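Local coordinates for protein-L-isoaspartate O-methyltransferase beta-aspartate methyltransferase (Plasmodium falciparum, PDB 2PBF) that probably methylates the free alpha-carboxyl group of L-isoaspartyl residues in damaged proteins, using S-adenosyl-L-methionine as methyl donor, and so takes part in protein repair, at residues S125-N128 / I129-D132; V37-G40 / K41-E45. All coordinates share one frame; numbering follows the deposited sequence.

Contact 1 of 2, residues S125-N128 / I129-D132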
ATOM      1  N   SER A 125     -10.893  -6.769  -3.832  1.00 33.12           N
ATOM      2  CA  SER A 125     -10.100  -5.686  -4.438  1.00 32.97           C
ATOM      3  C   SER A 125     -10.272  -5.666  -5.960  1.00 32.60           C
ATOM      4  O   SER A 125     -10.417  -4.601  -6.539  1.00 31.05           O
ATOM      5  CB  SER A 125      -8.619  -5.801  -4.068  1.00 32.56           C
ATOM      6  OG  SER A 125      -7.999  -6.927  -4.657  1.00 32.38           O
ATOM      7  N   LEU A 126     -10.304  -6.853  -6.584  1.00 32.25           N
ATOM      8  CA  LEU A 126     -10.432  -6.926  -8.054  1.00 32.58           C
ATOM      9  C   LEU A 126     -11.793  -6.410  -8.526  1.00 32.42           C
ATOM     10  O   LEU A 126     -11.897  -5.807  -9.595  1.00 32.02           O
ATOM     11  CB  LEU A 126     -10.119  -8.334  -8.601  1.00 32.81           C
ATOM     12  CG  LEU A 126      -8.750  -8.962  -8.297  1.00 32.35           C
ATOM     13  CD1 LEU A 126      -8.746 -10.440  -8.594  1.00 32.73           C
ATOM     14  CD2 LEU A 126      -7.620  -8.291  -9.038  1.00 31.83           C
ATOM     15  N   GLU A 127     -12.818  -6.589  -7.693  1.00 32.99           N
ATOM     16  CA  GLU A 127     -14.154  -6.070  -7.989  1.00 33.92           C
ATOM     17  C   GLU A 127     -14.222  -4.548  -7.850  1.00 33.27           C
ATOM     18  O   GLU A 127     -14.881  -3.884  -8.616  1.00 33.07           O
ATOM     19  CB  GLU A 127     -15.198  -6.731  -7.079  1.00 34.71           C
ATOM     20  CG  GLU A 127     -15.975  -7.844  -7.748  1.00 40.23           C
ATOM     21  CD  GLU A 127     -16.927  -7.330  -8.840  1.00 44.35           C
ATOM     22  OE1 GLU A 127     -16.562  -7.392 -10.037  1.00 46.22           O
ATOM     23  OE2 GLU A 127     -18.037  -6.851  -8.500  1.00 48.06           O
ATOM     24  N   ASN A 128     -13.545  -4.027  -6.829  1.00 33.36           N
ATOM     25  CA  ASN A 128     -13.411  -2.602  -6.576  1.00 32.58           C
ATOM     26  C   ASN A 128     -12.755  -1.932  -7.756  1.00 32.76           C
ATOM     27  O   ASN A 128     -13.178  -0.866  -8.182  1.00 33.70           O
ATOM     28  CB  ASN A 128     -12.537  -2.385  -5.330  1.00 32.82           C
ATOM     29  CG  ASN A 128     -13.234  -2.761  -4.026  1.00 31.35           C
ATOM     30  OD1 ASN A 128     -14.448  -2.991  -3.970  1.00 34.06           O
ATOM     31  ND2 ASN A 128     -12.459  -2.807  -2.964  1.00 31.13           N
ATOM     32  N   ILE A 129     -11.707  -2.559  -8.287  1.00 33.44           N
ATOM     33  CA  ILE A 129     -10.925  -1.960  -9.369  1.00 34.01           C
ATOM     34  C   ILE A 129     -11.686  -1.993 -10.687  1.00 35.13           C
ATOM     35  O   ILE A 129     -11.671  -1.010 -11.438  1.00 35.09           O
ATOM     36  CB  ILE A 129      -9.506  -2.579  -9.490  1.00 34.05           C
ATOM     37  CG1 ILE A 129      -8.733  -2.368  -8.173  1.00 33.37           C
ATOM     38  CG2 ILE A 129      -8.769  -1.941 -10.684  1.00 32.69           C
ATOM     39  CD1 ILE A 129      -7.640  -3.377  -7.879  1.00 32.40           C
ATOM     40  N   LYS A 130     -12.381  -3.099 -10.944  1.00 36.83           N
ATOM     41  CA  LYS A 130     -13.296  -3.179 -12.079  1.00 38.46           C
ATOM     42  C   LYS A 130     -14.275  -2.000 -12.090  1.00 39.12           C
ATOM     43  O   LYS A 130     -14.414  -1.340 -13.112  1.00 40.17           O
ATOM     44  CB  LYS A 130     -14.054  -4.516 -12.123  1.00 39.39           C
ATOM     45  CG  LYS A 130     -13.175  -5.755 -12.301  1.00 41.60           C
ATOM     46  CD  LYS A 130     -13.832  -6.850 -13.183  1.00 44.19           C
ATOM     47  CE  LYS A 130     -12.770  -7.836 -13.722  1.00 44.20           C
ATOM     48  NZ  LYS A 130     -13.338  -9.088 -14.349  1.00 45.55           N
ATOM     49  N   ARG A 131     -14.928  -1.716 -10.966  1.00 39.30           N
ATOM     50  CA  ARG A 131     -15.917  -0.622 -10.921  1.00 39.21           C
ATOM     51  C   ARG A 131     -15.294   0.764 -10.969  1.00 38.64           C
ATOM     52  O   ARG A 131     -15.924   1.711 -11.474  1.00 38.84           O
ATOM     53  CB  ARG A 131     -16.885  -0.769  -9.739  1.00 38.99           C
ATOM     54  CG  ARG A 131     -16.700   0.169  -8.533  1.00 40.92           C
ATOM     55  CD  ARG A 131     -17.923   0.062  -7.566  1.00 41.05           C
ATOM     56  NE  ARG A 131     -18.241  -1.347  -7.285  1.00 42.36           N
ATOM     57  CZ  ARG A 131     -17.678  -2.071  -6.320  1.00 42.95           C
ATOM     58  NH1 ARG A 131     -16.783  -1.519  -5.513  1.00 42.80           N
ATOM     59  NH2 ARG A 131     -18.009  -3.354  -6.164  1.00 43.70           N
ATOM     60  N   ASP A 132     -14.060   0.883 -10.473  1.00 37.23           N
ATOM     61  CA  ASP A 132     -13.383   2.172 -10.440  1.00 36.60           C
ATOM     62  C   ASP A 132     -12.587   2.453 -11.724  1.00 36.03           C
ATOM     63  O   ASP A 132     -12.842   3.444 -12.417  1.00 36.02           O
ATOM     64  CB  ASP A 132     -12.477   2.268  -9.210  1.00 35.93           C
ATOM     65  CG  ASP A 132     -11.861   3.660  -9.033  1.00 37.11           C
ATOM     66  OD1 ASP A 132     -12.533   4.688  -9.330  1.00 33.95           O
ATOM     67  OD2 ASP A 132     -10.694   3.718  -8.576  1.00 34.82           O
TER
HETATM   68  O   HOH W   1     -16.634  -4.862  -4.358  1.00 34.72           O
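N128 and R131 lie side by side on one flank of the helix and point the same way, the amide and guanidinium planes turned 60° apart. The guanidinium hands one N-H to the amide oxygen, R131 NH1 to N128 OD1 at 3.2 Å, in a bond bent to 147° at the hydrogen. A water bridges the same pair: it donates to N128 OD1 and accepts from R131 NH2 at 2.7 Å, lying in the guanidinium plane at its edge. The bend of the arginine chain at chi3 (48°) folds the group back along the helix, where E127 O lies over the centre of one face of the R131 guanidinium, 4.0 Å from its plane. The E127 carboxylate is near but makes no salt bridge, OE2 standing 4.2 Å from R131 NH2. These side chains belong to the last two turns of helix 119-132, the connection of a beta-alpha-beta unit between strands 111-116 and 142-146 of the Rossmann-like methyltransferase sheet. Four backbone bonds of the i to i+4 kind, from I129, K130, R131 and D132 back to S125, L126, E127 and N128, carry the helix through this region. On the sheet side, I129 CG1 lies beside the backbone N, anti to the carbonyl carbon, and sits 3.2 Å from S125 O, while the side chain packs on F142 and I144. N128 ND2 donates to S91 O, so the amide is gripped at both ends, about 7 Å from the bound S-adenosyl-L-homocysteine.

Contact 2 of 2, residues V37-G40 / K41-E45; sequences VDRG and KYIKE
V37 reaches the aromatic ring of Y42 with one methyl branch, CG1 lying 3.7 Å from Y42 CE2, and the two side chains cross at about a right angle. Next comes D38, whose two oxygens at the turn do different work. Its carboxylate OD1 accepts the backbone N-H of G40 at 2.9 Å on the anti side, which makes an Asx turn, and is also bonded to Y48 OH. Its backbone O takes the N-H of K41 from above the carbonyl plane and lies in the plane of the Y42 ring, at the edge, 3.3 Å from CD2. Together the Asx turn and the short 3-10 segment it leads into, which overlaps it, bend the loop between helix 28-35 and strand 53-56. R39 O is held twice: Y42 N comes from above its carbonyl plane at 2.8 Å, whereas I43 N approaches nearly along the C=O axis at 3.0 Å. The R39 side chain is extended up to its guanidinium, CG being anti to the backbone N (chi1 -167°), and carries the guanidinium to S62 O, with R39 NH1 donating; the R39 side chain lies about 6 Å from the bound S-adenosyl-L-homocysteine. Its aliphatic part passes I43, R39 CG to I43 CG2 at 4.3 Å. G40 then adds a CA-H...O contact, its CA lying 3.6 Å from I43 O.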
ATOM      1  N   VAL A  37      -8.473   8.634  -6.596  1.00 31.52           N
ATOM      2  CA  VAL A  37      -8.955   7.338  -6.123  1.00 30.49           C
ATOM      3  C   VAL A  37     -10.048   7.500  -5.031  1.00 30.84           C
ATOM      4  O   VAL A  37      -9.747   7.661  -3.843  1.00 29.73           O
ATOM      5  CB  VAL A  37      -7.768   6.422  -5.609  1.00 30.70           C
ATOM      6  CG1 VAL A  37      -8.257   5.018  -5.378  1.00 28.56           C
ATOM      7  CG2 VAL A  37      -6.605   6.403  -6.611  1.00 30.36           C
ATOM      8  N   ASP A  38     -11.311   7.459  -5.452  1.00 30.87           N
ATOM      9  CA  ASP A  38     -12.448   7.639  -4.575  1.00 31.47           C
ATOM     10  C   ASP A  38     -12.630   6.444  -3.631  1.00 30.97           C
ATOM     11  O   ASP A  38     -12.888   5.313  -4.081  1.00 31.10           O
ATOM     12  CB  ASP A  38     -13.724   7.865  -5.415  1.00 31.93           C
ATOM     13  CG  ASP A  38     -14.956   8.219  -4.565  1.00 34.14           C
ATOM     14  OD1 ASP A  38     -15.030   7.849  -3.380  1.00 30.89           O
ATOM     15  OD2 ASP A  38     -15.881   8.871  -5.113  1.00 39.07           O
ATOM     16  N   ARG A  39     -12.534   6.714  -2.327  1.00 30.05           N
ATOM     17  CA  ARG A  39     -12.610   5.690  -1.271  1.00 29.52           C
ATOM     18  C   ARG A  39     -13.906   4.883  -1.291  1.00 30.36           C
ATOM     19  O   ARG A  39     -13.893   3.675  -1.009  1.00 29.27           O
ATOM     20  CB  ARG A  39     -12.394   6.336   0.106  1.00 29.68           C
ATOM     21  CG  ARG A  39     -12.138   5.373   1.265  1.00 27.70           C
ATOM     22  CD  ARG A  39     -11.922   6.132   2.594  1.00 27.91           C
ATOM     23  NE  ARG A  39     -12.095   5.276   3.771  1.00 27.09           N
ATOM     24  CZ  ARG A  39     -11.154   4.456   4.268  1.00 27.00           C
ATOM     25  NH1 ARG A  39      -9.959   4.401   3.706  1.00 24.12           N
ATOM     26  NH2 ARG A  39     -11.407   3.702   5.332  1.00 24.63           N
ATOM     27  N   GLY A  40     -15.009   5.545  -1.652  1.00 30.44           N
ATOM     28  CA  GLY A  40     -16.325   4.898  -1.816  1.00 31.07           C
ATOM     29  C   GLY A  40     -16.417   3.813  -2.877  1.00 31.82           C
ATOM     30  O   GLY A  40     -17.349   2.998  -2.881  1.00 31.54           O
ATOM     31  N   LYS A  41     -15.443   3.779  -3.776  1.00 32.72           N
ATOM     32  CA  LYS A  41     -15.355   2.693  -4.761  1.00 33.50           C
ATOM     33  C   LYS A  41     -14.600   1.480  -4.182  1.00 32.48           C
ATOM     34  O   LYS A  41     -14.519   0.422  -4.813  1.00 31.76           O
ATOM     35  CB  LYS A  41     -14.693   3.197  -6.055  1.00 33.95           C
ATOM     36  CG  LYS A  41     -15.366   4.424  -6.644  1.00 36.56           C
ATOM     37  CD  LYS A  41     -16.433   4.039  -7.654  1.00 41.19           C
ATOM     38  CE  LYS A  41     -16.698   5.178  -8.631  1.00 43.30           C
ATOM     39  NZ  LYS A  41     -17.246   4.693  -9.943  1.00 46.12           N
ATOM     40  N   TYR A  42     -14.065   1.655  -2.972  1.00 31.90           N
ATOM     41  CA  TYR A  42     -13.212   0.659  -2.305  1.00 31.95           C
ATOM     42  C   TYR A  42     -13.779   0.099  -0.996  1.00 32.24           C
ATOM     43  O   TYR A  42     -13.351  -0.965  -0.504  1.00 32.35           O
ATOM     44  CB  TYR A  42     -11.779   1.203  -2.148  1.00 31.13           C
ATOM     45  CG  TYR A  42     -11.152   1.277  -3.509  1.00 31.30           C
ATOM     46  CD1 TYR A  42     -10.403   0.209  -4.014  1.00 31.42           C
ATOM     47  CD2 TYR A  42     -11.385   2.370  -4.333  1.00 30.64           C
ATOM     48  CE1 TYR A  42      -9.868   0.257  -5.310  1.00 29.86           C
ATOM     49  CE2 TYR A  42     -10.875   2.426  -5.619  1.00 29.75           C
ATOM     50  CZ  TYR A  42     -10.116   1.376  -6.097  1.00 29.64           C
ATOM     51  OH  TYR A  42      -9.607   1.466  -7.361  1.00 30.29           O
ATOM     52  N   ILE A  43     -14.742   0.822  -0.454  1.00 32.39           N
ATOM     53  CA  ILE A  43     -15.519   0.376   0.692  1.00 32.51           C
ATOM     54  C   ILE A  43     -16.919   0.984   0.626  1.00 33.45           C
ATOM     55  O   ILE A  43     -17.074   2.165   0.325  1.00 33.47           O
ATOM     56  CB  ILE A  43     -14.834   0.702   2.050  1.00 31.78           C
ATOM     57  CG1 ILE A  43     -15.543  -0.039   3.199  1.00 30.80           C
ATOM     58  CG2 ILE A  43     -14.772   2.192   2.306  1.00 30.14           C
ATOM     59  CD1 ILE A  43     -15.024  -1.415   3.450  1.00 27.86           C
ATOM     60  N   LYS A  44     -17.926   0.160   0.896  1.00 35.63           N
ATOM     61  CA  LYS A  44     -19.324   0.609   0.874  1.00 37.72           C
ATOM     62  C   LYS A  44     -19.776   1.344   2.154  1.00 38.01           C
ATOM     63  O   LYS A  44     -20.396   2.403   2.064  1.00 38.48           O
ATOM     64  CB  LYS A  44     -20.254  -0.581   0.584  1.00 38.32           C
ATOM     65  CG  LYS A  44     -20.884  -0.584  -0.818  1.00 41.65           C
ATOM     66  CD  LYS A  44     -19.878  -1.021  -1.886  1.00 46.81           C
ATOM     67  CE  LYS A  44     -20.539  -1.215  -3.249  1.00 49.48           C
ATOM     68  NZ  LYS A  44     -20.252  -2.589  -3.759  1.00 51.86           N
ATOM     69  N   GLU A  45     -19.475   0.790   3.332  1.00 38.32           N
ATOM     70  CA  GLU A  45     -19.948   1.390   4.576  1.00 38.69           C
ATOM     71  C   GLU A  45     -19.119   2.613   4.958  1.00 38.27           C
ATOM     72  O   GLU A  45     -17.885   2.596   4.843  1.00 38.45           O
ATOM     73  CB  GLU A  45     -19.985   0.398   5.743  1.00 39.49           C
ATOM     74  CG  GLU A  45     -20.907   0.901   6.882  1.00 43.99           C
ATOM     75  CD  GLU A  45     -20.527   0.428   8.299  1.00 49.43           C
ATOM     76  OE1 GLU A  45     -21.290   0.773   9.251  1.00 50.78           O
ATOM     77  OE2 GLU A  45     -19.499  -0.283   8.460  1.00 51.59           O
TER

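From the N terminus, the chain leaves helix 28-35 and at once forms contact 2, a tight turn in the loop leading to strand 53-56. Contact 1 comes much later, at the C-terminal end of helix 119-132, so the two follow in series and neither nests nor crosses. In space they meet, their centres about 10 Å apart. A probable hydrogen bond joins D132 OD2 to Y42 OH at 2.8 Å, and R131 NH1 makes a weak one to K41 O, although R131 and K44 bring like charges close. The loop after helix 28-35 is thereby tied to the end of a helix flanking the Rossmann-like sheet.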